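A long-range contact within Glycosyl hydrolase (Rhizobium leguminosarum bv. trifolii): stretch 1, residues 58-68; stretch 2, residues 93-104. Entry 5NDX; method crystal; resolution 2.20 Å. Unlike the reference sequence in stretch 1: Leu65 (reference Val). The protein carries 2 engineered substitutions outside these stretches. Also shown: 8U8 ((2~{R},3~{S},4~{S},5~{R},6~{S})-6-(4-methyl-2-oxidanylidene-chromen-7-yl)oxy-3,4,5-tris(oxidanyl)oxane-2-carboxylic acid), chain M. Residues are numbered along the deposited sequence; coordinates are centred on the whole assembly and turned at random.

Stretch 1, residues 58-68: VHYLYNLLSAK
Stretch 2 (93-104) FFELMGNPSGLF

The two stretches run in the same order: Val58 CA lies 7.1 Å from Phe94 CA, Tyr60 CA lies 4.4 Å from Gly98 CA, and Ser66 CA lies 4.8 Å from Pro100 CA. Waters occupy the wide end, where stretch 2 enters as a strand begun earlier in the chain; one of them, water 1, donates to Val58 O (2.8 Å) and Glu95 O (2.7 Å) and accepts from Leu61 N (2.9 Å).

Met97, extended (chi t, t, t), is the largest bump of stretch 2. Its CE lies 4.0 Å from the His59 ring centroid and 3.5 Å from that of Tyr60, over a face of each; both rings have chi1 m. His59 ND1 donates to Glu95 OE1 (2.6 Å, 157°), and its NE2 donates to 8U8 O3 (3.1 Å), so the imidazole links stretch 2 to the ligand.

The 3-10 segment 61-64 packs next. Tyr62 N donates to Met97 O (3.0 Å), while Leu61 CD1 sits 3.8 Å from the Phe94 ring centroid, 3° off its normal. Gly98 (phi/psi 117/177) permits the close approach: an ideal CB would lie 2.7 Å from Asn63 N, a clash. Beyond it, Asn99 N donates to Asn63 OD1 (2.9 Å).

Pro100 fits against Tyr62 and Leu65 (Leu65 CB–Pro100 CB, 3.8 Å). Finally, Ser101 (phi/psi 52/34, chi1 m) accepts at OG from Ala67 N (2.7 Å, 165°).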

# COMPACT_ATOMS: atom_id res chain seq x y z
N VAL A 58 1.14 10.04 -6.72
CA VAL A 58 0.15 11.11 -6.54
C VAL A 58 0.04 11.94 -7.84
O VAL A 58 1.06 12.49 -8.32
CB VAL A 58 0.54 12.02 -5.38
CG1 VAL A 58 -0.45 13.16 -5.24
CG2 VAL A 58 0.66 11.25 -4.05
N HIS A 59 -1.19 12.06 -8.36
CA HIS A 59 -1.45 12.77 -9.63
C HIS A 59 -1.33 14.29 -9.50
O HIS A 59 -1.75 14.86 -8.49
CB HIS A 59 -2.88 12.54 -10.15
CG HIS A 59 -3.14 11.20 -10.77
ND1 HIS A 59 -2.13 10.34 -11.16
CD2 HIS A 59 -4.31 10.62 -11.15
CE1 HIS A 59 -2.67 9.27 -11.72
NE2 HIS A 59 -3.99 9.41 -11.72
N TYR A 60 -0.82 14.92 -10.54
CA TYR A 60 -0.81 16.39 -10.68
C TYR A 60 0.07 17.10 -9.65
O TYR A 60 -0.28 18.18 -9.18
CB TYR A 60 -2.24 16.95 -10.61
CG TYR A 60 -3.18 16.39 -11.65
CD1 TYR A 60 -3.00 16.71 -12.99
CD2 TYR A 60 -4.27 15.60 -11.30
CE1 TYR A 60 -3.86 16.26 -13.98
CE2 TYR A 60 -5.15 15.13 -12.28
CZ TYR A 60 -4.93 15.47 -13.62
OH TYR A 60 -5.73 15.03 -14.64
N LEU A 61 1.23 16.52 -9.33
CA LEU A 61 2.16 17.22 -8.46
C LEU A 61 2.51 18.63 -9.02
O LEU A 61 2.60 19.57 -8.24
CB LEU A 61 3.43 16.39 -8.22
CG LEU A 61 3.21 15.25 -7.21
CD1 LEU A 61 4.34 14.26 -7.33
CD2 LEU A 61 3.07 15.80 -5.80
N TYR A 62 2.65 18.78 -10.33
CA TYR A 62 3.01 20.11 -10.89
C TYR A 62 1.88 21.17 -10.85
O TYR A 62 2.17 22.36 -10.97
CB TYR A 62 3.57 19.97 -12.30
CG TYR A 62 5.01 19.45 -12.39
CD1 TYR A 62 5.98 19.80 -11.45
CD2 TYR A 62 5.39 18.60 -13.44
CE1 TYR A 62 7.31 19.37 -11.56
CE2 TYR A 62 6.71 18.15 -13.55
CZ TYR A 62 7.67 18.55 -12.61
OH TYR A 62 8.99 18.18 -12.71
N ASN A 63 0.62 20.77 -10.62
CA ASN A 63 -0.44 21.76 -10.31
C ASN A 63 -0.20 22.46 -9.00
O ASN A 63 -0.81 23.46 -8.75
CB ASN A 63 -1.85 21.15 -10.30
CG ASN A 63 -2.33 20.77 -11.70
OD1 ASN A 63 -1.71 21.11 -12.71
ND2 ASN A 63 -3.41 20.05 -11.75
N LEU A 64 0.66 21.91 -8.15
CA LEU A 64 1.06 22.60 -6.94
C LEU A 64 2.00 23.79 -7.21
O LEU A 64 2.16 24.64 -6.34
CB LEU A 64 1.76 21.63 -5.96
CG LEU A 64 0.86 20.50 -5.43
CD1 LEU A 64 1.59 19.60 -4.45
CD2 LEU A 64 -0.45 21.04 -4.82
N LEU A 65 2.63 23.84 -8.37
CA LEU A 65 3.51 24.95 -8.72
C LEU A 65 2.70 26.08 -9.33
O LEU A 65 1.63 25.87 -9.86
CB LEU A 65 4.56 24.49 -9.73
CG LEU A 65 5.61 23.46 -9.29
CD1 LEU A 65 6.64 23.33 -10.37
CD2 LEU A 65 6.25 23.84 -7.97
N SER A 66 3.24 27.29 -9.25
CA SER A 66 2.69 28.39 -10.06
C SER A 66 3.85 29.23 -10.59
O SER A 66 4.95 29.24 -10.01
CB SER A 66 1.66 29.21 -9.26
OG SER A 66 2.28 29.70 -8.10
N ALA A 67 3.62 29.86 -11.75
CA ALA A 67 4.63 30.73 -12.40
C ALA A 67 4.82 31.93 -11.52
O ALA A 67 3.85 32.59 -11.17
CB ALA A 67 4.16 31.20 -13.76
N LYS A 68 6.07 32.18 -11.14
CA LYS A 68 6.49 33.50 -10.71
C LYS A 68 7.15 34.12 -11.96
O LYS A 68 8.23 33.66 -12.36
CB LYS A 68 7.45 33.44 -9.50
CG LYS A 68 6.71 33.38 -8.15
CD LYS A 68 7.46 34.03 -6.98
CE LYS A 68 8.40 33.08 -6.27
NZ LYS A 68 9.45 32.55 -7.19
N PHE A 93 6.47 8.03 -6.36
CA PHE A 93 6.45 7.45 -7.69
C PHE A 93 5.92 8.65 -8.48
O PHE A 93 4.71 8.89 -8.52
CB PHE A 93 5.54 6.22 -7.71
CG PHE A 93 5.50 5.47 -9.01
CD1 PHE A 93 6.30 5.78 -10.09
CD2 PHE A 93 4.59 4.41 -9.14
CE1 PHE A 93 6.21 5.07 -11.28
CE2 PHE A 93 4.49 3.71 -10.33
CZ PHE A 93 5.33 4.02 -11.40
N PHE A 94 6.87 9.45 -8.97
CA PHE A 94 6.68 10.86 -9.33
C PHE A 94 6.24 10.94 -10.79
O PHE A 94 7.07 10.78 -11.69
CB PHE A 94 8.02 11.62 -9.14
CG PHE A 94 7.89 13.12 -9.05
CD1 PHE A 94 7.30 13.87 -10.06
CD2 PHE A 94 8.38 13.79 -7.95
CE1 PHE A 94 7.18 15.25 -9.94
CE2 PHE A 94 8.27 15.17 -7.84
CZ PHE A 94 7.68 15.90 -8.84
N GLU A 95 4.96 11.17 -11.00
CA GLU A 95 4.44 11.38 -12.33
C GLU A 95 4.75 12.82 -12.71
O GLU A 95 4.39 13.76 -11.97
CB GLU A 95 2.93 11.17 -12.41
CG GLU A 95 2.51 9.78 -11.94
CD GLU A 95 1.00 9.67 -11.82
OE1 GLU A 95 0.45 10.11 -10.77
OE2 GLU A 95 0.39 9.20 -12.81
N LEU A 96 5.42 12.97 -13.84
CA LEU A 96 5.80 14.31 -14.32
C LEU A 96 4.56 14.91 -15.02
O LEU A 96 4.40 14.82 -16.23
CB LEU A 96 7.00 14.20 -15.25
CG LEU A 96 8.27 13.75 -14.51
CD1 LEU A 96 9.40 13.39 -15.47
CD2 LEU A 96 8.74 14.76 -13.48
N MET A 97 3.69 15.52 -14.22
CA MET A 97 2.34 15.71 -14.60
C MET A 97 1.75 16.89 -13.89
O MET A 97 1.98 17.11 -12.69
CB MET A 97 1.61 14.43 -14.21
CG MET A 97 0.10 14.43 -14.14
SD MET A 97 -0.55 12.85 -13.45
CE MET A 97 -2.28 13.15 -13.81
N GLY A 98 0.92 17.62 -14.63
CA GLY A 98 0.31 18.85 -14.16
C GLY A 98 0.79 20.00 -15.03
O GLY A 98 1.65 19.82 -15.91
N ASN A 99 0.27 21.20 -14.76
CA ASN A 99 0.47 22.33 -15.68
C ASN A 99 0.53 23.63 -14.89
O ASN A 99 -0.50 24.26 -14.65
CB ASN A 99 -0.68 22.38 -16.70
CG ASN A 99 -0.44 23.39 -17.81
OD1 ASN A 99 0.59 24.07 -17.88
ND2 ASN A 99 -1.39 23.48 -18.71
N PRO A 100 1.72 24.00 -14.45
CA PRO A 100 1.79 25.14 -13.54
C PRO A 100 1.25 26.45 -14.17
O PRO A 100 1.73 26.84 -15.22
CB PRO A 100 3.28 25.27 -13.24
CG PRO A 100 3.86 23.91 -13.58
CD PRO A 100 3.06 23.47 -14.76
N SER A 101 0.26 27.05 -13.51
CA SER A 101 -0.43 28.24 -13.96
C SER A 101 -0.96 28.10 -15.40
O SER A 101 -0.94 29.07 -16.13
CB SER A 101 0.50 29.46 -13.87
OG SER A 101 1.01 29.65 -12.58
N GLY A 102 -1.39 26.91 -15.81
CA GLY A 102 -1.82 26.69 -17.20
C GLY A 102 -0.82 27.04 -18.31
O GLY A 102 -1.19 27.17 -19.45
N LEU A 103 0.46 27.19 -18.00
CA LEU A 103 1.45 27.67 -18.97
C LEU A 103 1.67 26.80 -20.18
O LEU A 103 2.13 27.31 -21.19
CB LEU A 103 2.82 27.82 -18.33
CG LEU A 103 3.23 29.17 -17.76
CD1 LEU A 103 2.10 29.82 -16.98
CD2 LEU A 103 4.46 28.95 -16.90
N PHE A 104 1.45 25.50 -20.08
CA PHE A 104 1.75 24.59 -21.18
C PHE A 104 0.47 24.38 -21.99
O PHE A 104 -0.56 24.05 -21.44
CB PHE A 104 2.38 23.30 -20.64
CG PHE A 104 3.76 23.52 -20.06
CD1 PHE A 104 3.91 23.97 -18.75
CD2 PHE A 104 4.88 23.37 -20.84
CE1 PHE A 104 5.16 24.24 -18.22
CE2 PHE A 104 6.14 23.64 -20.32
CZ PHE A 104 6.29 24.07 -19.02
C15 8U8 M . -11.79 8.03 -18.61
C13 8U8 M . -11.11 6.79 -18.60
C14 8U8 M . -11.15 6.00 -19.75
C16 8U8 M . -10.45 4.79 -19.80
O9 8U8 M . -10.56 4.13 -20.84
O8 8U8 M . -9.73 4.33 -18.71
C11 8U8 M . -9.58 5.13 -17.61
C10 8U8 M . -8.74 4.71 -16.58
C12 8U8 M . -10.28 6.37 -17.53
C7 8U8 M . -10.07 7.17 -16.39
C8 8U8 M . -9.22 6.74 -15.37
C9 8U8 M . -8.55 5.51 -15.44
O2 8U8 M . -7.68 5.06 -14.47
C5 8U8 M . -7.73 5.47 -13.05
O1 8U8 M . -9.08 5.35 -12.58
C1 8U8 M . -9.42 5.98 -11.41
C6 8U8 M . -10.29 5.03 -10.80
O7 8U8 M . -11.12 5.49 -10.03
O6 8U8 M . -10.10 3.87 -11.09
C2 8U8 M . -8.28 6.22 -10.38
O5 8U8 M . -8.00 4.97 -9.70
C3 8U8 M . -6.98 6.87 -11.01
O4 8U8 M . -6.81 8.15 -10.52
C4 8U8 M . -7.03 6.88 -12.57
O3 8U8 M . -5.67 7.17 -13.08
O HOH W 1 2.13 13.98 -10.44
O HOH W 2 3.33 11.24 -8.61
O HOH W 3 3.75 11.03 -6.11